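Local coordinates for protein cell death-related nuclease 4 (PDB 5DK5) that degrades DNA and RNA from the 3' end as a metal-dependent exonuclease and takes part in apoptotic DNA breakdown in Caenorhabditis elegans, at residues 147-152 against 210-215; 217-222 against 253-258. One frame throughout, in Å; residues are numbered along the deposited sequence.

Interaction 1. Residues 147-152 against 210-215; sequences QYINLY and AKVTVN. With IPA (isopropyl alcohol), chain L.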
loop_
_atom_site.group_PDB
_atom_site.type_symbol
_atom_site.label_atom_id
_atom_site.label_comp_id
_atom_site.label_asym_id
_atom_site.label_seq_id
_atom_site.Cartn_x
_atom_site.Cartn_y
_atom_site.Cartn_z
ATOM N N GLN B 147 26.159 -13.012 -9.451
ATOM C CA GLN B 147 26.966 -12.575 -10.582
ATOM C C GLN B 147 26.028 -12.336 -11.756
ATOM O O GLN B 147 25.106 -13.117 -11.988
ATOM C CB GLN B 147 28.042 -13.605 -10.939
ATOM C CG GLN B 147 27.509 -14.966 -11.382
ATOM C CD GLN B 147 28.575 -15.829 -12.035
ATOM O OE1 GLN B 147 28.312 -16.511 -13.027
ATOM N NE2 GLN B 147 29.784 -15.804 -11.483
ATOM N N TYR B 148 26.245 -11.248 -12.484
ATOM C CA TYR B 148 25.348 -10.898 -13.577
ATOM C C TYR B 148 25.955 -9.846 -14.493
ATOM O O TYR B 148 27.056 -9.353 -14.249
ATOM C CB TYR B 148 24.012 -10.396 -13.025
ATOM C CG TYR B 148 24.135 -9.166 -12.158
ATOM C CD1 TYR B 148 24.342 -9.276 -10.789
ATOM C CD2 TYR B 148 24.038 -7.896 -12.706
ATOM C CE1 TYR B 148 24.453 -8.153 -9.992
ATOM C CE2 TYR B 148 24.147 -6.767 -11.919
ATOM C CZ TYR B 148 24.354 -6.902 -10.563
ATOM O OH TYR B 148 24.466 -5.783 -9.771
ATOM N N ILE B 149 25.215 -9.515 -15.546
ATOM C CA ILE B 149 25.661 -8.557 -16.545
ATOM C C ILE B 149 24.837 -7.279 -16.482
ATOM O O ILE B 149 23.658 -7.271 -16.833
ATOM C CB ILE B 149 25.572 -9.153 -17.964
ATOM C CG1 ILE B 149 26.366 -10.464 -18.025
ATOM C CG2 ILE B 149 26.071 -8.141 -19.000
ATOM C CD1 ILE B 149 26.418 -11.121 -19.388
ATOM N N ASN B 150 25.465 -6.203 -16.022
ATOM C CA ASN B 150 24.856 -4.881 -16.063
ATOM C C ASN B 150 25.052 -4.302 -17.457
ATOM O O ASN B 150 26.134 -3.822 -17.794
ATOM C CB ASN B 150 25.469 -3.972 -14.998
ATOM C CG ASN B 150 24.728 -2.657 -14.850
ATOM O OD1 ASN B 150 24.144 -2.141 -15.803
ATOM N ND2 ASN B 150 24.750 -2.105 -13.645
ATOM N N LEU B 151 24.001 -4.357 -18.270
ATOM C CA LEU B 151 24.116 -3.996 -19.678
ATOM C C LEU B 151 24.386 -2.508 -19.866
ATOM O O LEU B 151 25.041 -2.108 -20.829
ATOM C CB LEU B 151 22.845 -4.389 -20.434
ATOM C CG LEU B 151 22.963 -4.385 -21.960
ATOM C CD1 LEU B 151 23.916 -5.469 -22.431
ATOM C CD2 LEU B 151 21.601 -4.566 -22.605
ATOM N N TYR B 152 23.881 -1.689 -18.948
ATOM C CA TYR B 152 24.058 -0.244 -19.043
ATOM C C TYR B 152 25.507 0.134 -18.774
ATOM O O TYR B 152 26.013 1.124 -19.303
ATOM C CB TYR B 152 23.141 0.484 -18.061
ATOM C CG TYR B 152 23.187 1.987 -18.206
ATOM C CD1 TYR B 152 22.487 2.624 -19.220
ATOM C CD2 TYR B 152 23.933 2.769 -17.333
ATOM C CE1 TYR B 152 22.525 3.995 -19.362
ATOM C CE2 TYR B 152 23.976 4.144 -17.467
ATOM C CZ TYR B 152 23.270 4.752 -18.483
ATOM O OH TYR B 152 23.309 6.120 -18.622
ATOM N N ALA B 210 30.247 -5.004 -29.377
ATOM C CA ALA B 210 30.374 -4.896 -27.926
ATOM C C ALA B 210 30.789 -6.231 -27.315
ATOM O O ALA B 210 30.425 -7.295 -27.818
ATOM C CB ALA B 210 29.069 -4.416 -27.311
ATOM N N LYS B 211 31.556 -6.162 -26.231
ATOM C CA LYS B 211 32.020 -7.351 -25.520
ATOM C C LYS B 211 31.236 -7.532 -24.222
ATOM O O LYS B 211 31.468 -6.826 -23.239
ATOM C CB LYS B 211 33.518 -7.246 -25.234
ATOM C CG LYS B 211 34.163 -8.553 -24.798
ATOM C CD LYS B 211 35.591 -8.672 -25.322
ATOM C CE LYS B 211 36.026 -10.123 -25.468
ATOM N NZ LYS B 211 37.310 -10.241 -26.220
ATOM N N VAL B 212 30.313 -8.488 -24.227
ATOM C CA VAL B 212 29.380 -8.677 -23.123
ATOM C C VAL B 212 29.815 -9.810 -22.196
ATOM O O VAL B 212 30.017 -10.943 -22.632
ATOM C CB VAL B 212 27.958 -8.963 -23.652
ATOM C CG1 VAL B 212 26.967 -9.088 -22.504
ATOM C CG2 VAL B 212 27.525 -7.861 -24.612
ATOM N N THR B 213 29.961 -9.485 -20.914
ATOM C CA THR B 213 30.359 -10.452 -19.896
ATOM C C THR B 213 29.861 -10.002 -18.525
ATOM O O THR B 213 29.439 -8.858 -18.361
ATOM C CB THR B 213 31.891 -10.620 -19.832
ATOM O OG1 THR B 213 32.447 -10.534 -21.150
ATOM C CG2 THR B 213 32.269 -11.958 -19.212
ATOM N N VAL B 214 29.906 -10.903 -17.548
ATOM C CA VAL B 214 29.659 -10.546 -16.153
ATOM C C VAL B 214 30.589 -9.407 -15.736
ATOM O O VAL B 214 31.811 -9.550 -15.781
ATOM C CB VAL B 214 29.865 -11.760 -15.216
ATOM C CG1 VAL B 214 29.875 -11.333 -13.746
ATOM C CG2 VAL B 214 28.789 -12.816 -15.462
ATOM N N ASN B 215 30.001 -8.280 -15.338
ATOM C CA ASN B 215 30.769 -7.104 -14.934
ATOM C C ASN B 215 30.440 -6.637 -13.517
ATOM O O ASN B 215 31.040 -5.684 -13.017
ATOM C CB ASN B 215 30.538 -5.959 -15.924
ATOM C CG ASN B 215 29.068 -5.664 -16.146
ATOM O OD1 ASN B 215 28.199 -6.210 -15.468
ATOM N ND2 ASN B 215 28.783 -4.786 -17.100
HETATM C C1 IPA L . 24.317 1.977 -13.882
HETATM C C2 IPA L . 23.033 1.428 -13.305
HETATM C C3 IPA L . 22.196 2.556 -12.742
HETATM O O2 IPA L . 23.348 0.529 -12.269
#
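Asn215 grips the backbone of Asn150 with both ends of its amide. Asn215 OD1 accepts from Asn150 N at 2.8 Å, the donor lying in the carbonyl plane on a lone pair, while Asn215 ND2 gives to Asn150 O at 2.9 Å along a nearly straight N-H...O line (170°). Asn150 O lies almost in the amide plane of Asn215. A chi1 of 53° turns Asn215 CG toward strand 147-150, so the amide can face the backbone of Asn150. An alanine here would probably leave Asn150 N and Asn150 O without these mates. A weak bond of 3.3 Å from Asn215 N to Tyr148 O adds to the grip. Asn150 ends strand 147-150, an inner strand of the RNase H-like exonuclease sheet, and is also the N-cap of helix 151-161. Its OD1 accepts weakly from Tyr152 N and also takes Lys153 N; Asn150 ND2 gives to Glu216 OE2 and, at 3.3 Å, to O2 of an isopropyl alcohol probably from the crystallisation liquor. Beside these bonds Ile149 packs on the backbone of Thr213 and on Val212. Ile149 CB lies 3.9 Å from Thr213 O, and Ile149 CG1 closes on the same oxygen at 3.5 Å. Ile149 CG2, anti to the backbone N, meets Val212 CG1 at 3.7 Å, and Ile149 CD1 at the tip reaches that methyl too, at 3.8 Å, the two side chains crossing at about a right angle.

Interaction 2. Residues 217-222 against 253-258; sequences LLTCCA and VVTTIR. With ZN (zinc ion), chain I.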
loop_
_atom_site.group_PDB
_atom_site.type_symbol
_atom_site.label_atom_id
_atom_site.label_comp_id
_atom_site.label_asym_id
_atom_site.label_seq_id
_atom_site.Cartn_x
_atom_site.Cartn_y
_atom_site.Cartn_z
ATOM N N LEU B 217 29.445 -8.235 -9.446
ATOM C CA LEU B 217 29.337 -9.349 -8.513
ATOM C C LEU B 217 28.773 -8.856 -7.186
ATOM O O LEU B 217 28.947 -7.691 -6.828
ATOM C CB LEU B 217 30.700 -10.003 -8.281
ATOM C CG LEU B 217 31.542 -10.346 -9.511
ATOM C CD1 LEU B 217 32.970 -10.647 -9.091
ATOM C CD2 LEU B 217 30.948 -11.523 -10.262
ATOM N N LEU B 218 28.099 -9.745 -6.463
ATOM C CA LEU B 218 27.595 -9.432 -5.131
ATOM C C LEU B 218 28.452 -10.109 -4.068
ATOM O O LEU B 218 28.518 -11.338 -3.999
ATOM C CB LEU B 218 26.133 -9.861 -4.992
ATOM C CG LEU B 218 25.118 -9.147 -5.891
ATOM C CD1 LEU B 218 23.703 -9.552 -5.497
ATOM C CD2 LEU B 218 25.276 -7.630 -5.832
ATOM N N THR B 219 29.108 -9.291 -3.248
ATOM C CA THR B 219 29.996 -9.779 -2.196
ATOM C C THR B 219 29.470 -9.381 -0.821
ATOM O O THR B 219 28.597 -8.522 -0.706
ATOM C CB THR B 219 31.424 -9.232 -2.368
ATOM O OG1 THR B 219 31.403 -7.800 -2.299
ATOM C CG2 THR B 219 32.009 -9.666 -3.705
ATOM N N CYS B 220 30.023 -10.000 0.219
ATOM C CA CYS B 220 29.501 -9.852 1.575
ATOM C C CYS B 220 30.059 -8.645 2.325
ATOM O O CYS B 220 29.522 -8.259 3.363
ATOM C CB CYS B 220 29.798 -11.114 2.384
ATOM S SG CYS B 220 31.564 -11.500 2.530
ATOM N N CYS B 221 31.134 -8.056 1.813
ATOM C CA CYS B 221 31.828 -6.996 2.537
ATOM C C CYS B 221 32.500 -5.988 1.613
ATOM O O CYS B 221 32.878 -6.310 0.486
ATOM C CB CYS B 221 32.870 -7.606 3.479
ATOM S SG CYS B 221 33.787 -6.404 4.467
ATOM N N ALA B 222 32.640 -4.761 2.109
ATOM C CA ALA B 222 33.322 -3.696 1.383
ATOM C C ALA B 222 33.910 -2.690 2.368
ATOM O O ALA B 222 33.318 -2.414 3.410
ATOM C CB ALA B 222 32.368 -3.009 0.425
ATOM N N VAL B 253 26.859 -6.350 -1.291
ATOM C CA VAL B 253 27.226 -5.120 -1.982
ATOM C C VAL B 253 27.659 -5.414 -3.417
ATOM O O VAL B 253 28.220 -6.473 -3.700
ATOM C CB VAL B 253 28.364 -4.393 -1.222
ATOM C CG1 VAL B 253 29.301 -3.637 -2.169
ATOM C CG2 VAL B 253 27.783 -3.458 -0.173
ATOM N N VAL B 254 27.397 -4.472 -4.318
ATOM C CA VAL B 254 27.841 -4.594 -5.700
ATOM C C VAL B 254 29.350 -4.402 -5.781
ATOM O O VAL B 254 29.889 -3.421 -5.269
ATOM C CB VAL B 254 27.144 -3.568 -6.620
ATOM C CG1 VAL B 254 27.775 -3.565 -8.018
ATOM C CG2 VAL B 254 25.658 -3.861 -6.713
ATOM N N THR B 255 30.021 -5.352 -6.425
ATOM C CA THR B 255 31.462 -5.280 -6.639
ATOM C C THR B 255 31.773 -5.370 -8.124
ATOM O O THR B 255 31.530 -6.393 -8.762
ATOM C CB THR B 255 32.207 -6.403 -5.895
ATOM O OG1 THR B 255 31.889 -6.348 -4.499
ATOM C CG2 THR B 255 33.711 -6.267 -6.070
ATOM N N THR B 256 32.307 -4.284 -8.665
ATOM C CA THR B 256 32.742 -4.248 -10.050
ATOM C C THR B 256 33.845 -5.271 -10.288
ATOM O O THR B 256 34.752 -5.417 -9.468
ATOM C CB THR B 256 33.246 -2.836 -10.435
ATOM O OG1 THR B 256 32.146 -2.047 -10.905
ATOM C CG2 THR B 256 34.334 -2.888 -11.519
ATOM N N ILE B 257 33.748 -5.990 -11.401
ATOM C CA ILE B 257 34.860 -6.798 -11.886
ATOM C C ILE B 257 35.243 -6.324 -13.284
ATOM O O ILE B 257 34.417 -6.283 -14.194
ATOM C CB ILE B 257 34.538 -8.309 -11.896
ATOM C CG1 ILE B 257 35.674 -9.075 -12.582
ATOM C CG2 ILE B 257 33.207 -8.592 -12.583
ATOM C CD1 ILE B 257 35.705 -10.542 -12.256
ATOM N N ARG B 258 36.508 -5.953 -13.433
ATOM C CA ARG B 258 37.000 -5.341 -14.659
ATOM C C ARG B 258 36.962 -6.315 -15.831
ATOM O O ARG B 258 36.936 -7.529 -15.643
ATOM C CB ARG B 258 38.421 -4.823 -14.444
ATOM C CG ARG B 258 38.532 -3.785 -13.333
ATOM C CD ARG B 258 39.911 -3.796 -12.694
ATOM N NE ARG B 258 40.968 -3.502 -13.656
ATOM C CZ ARG B 258 41.360 -2.280 -13.999
ATOM N NH1 ARG B 258 40.785 -1.210 -13.465
ATOM N NH2 ARG B 258 42.334 -2.124 -14.884
HETATM ZN ZN ZN I . 31.418 -13.369 1.097
HETATM O O HOH W 1 33.338 -4.931 -2.185
#
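Thr219 and Thr255 meet through their hydroxyls, OG1 to OG1 at 2.7 Å, a hydrogen bond in which either could donate. The side chains cross at about a right angle, and Thr219 CG2 also lies 3.4 Å from Thr255 OG1. With chi1 at 61°, Thr219 OG1 lies where it meets Thr255 OG1, while CG2 is anti to the carbonyl carbon. A water holds Thr255 OG1 as well and donates to Cys221 O at 3.0 Å. The two threonines sit on antiparallel strands 217-219 and 253-256. Leu217 with Thr255 and Thr219 with Val253 are hydrogen-bonded pairs, each with two bonds; the shortest joins Thr255 N to Leu217 O at 2.6 Å. Leu218 and Val254 form the non-hydrogen-bonded pair between them and project from the other face, where Leu218 CD2 touches Val254 CG2 at 3.9 Å and Trp127 packs on both. On the threonine face Leu217 CG meets Ile257 CG2, also at 3.9 Å, with Met266 against both side chains. Just past the strand, Cys220 SG binds zinc at 2.4 Å. Four sulfur ligands, their cysteines probably ionised, are consistent with a structural zinc joining strand 216-219 to the loop that carries Cys270, Cys273 and Cys280.

In the fold
Interaction 1 and interaction 2 follow one another along the chain, and their centres lie 14 Å apart on one sheet, where strands 147-150 and 216-219 are neighbours. They touch directly: Asn215 O is 3.2 Å from Ile257 N, a probable hydrogen bond, and Gln147 CB packs 3.6 Å from Leu217 CD2. On the other face, Tyr148 OH lies 3.8 Å from Val254 CG2. The bound magnesium and its ligand Asp25 mark the catalytic site of this exonuclease; the Asn150 side chain is about 11 Å from the metal and about 12 Å from that of Asp25, so interaction 1 lies near the site without entering it. Interaction 2 holds the zinc ligand Cys220 itself, and so connects the exonuclease sheet to the zinc site.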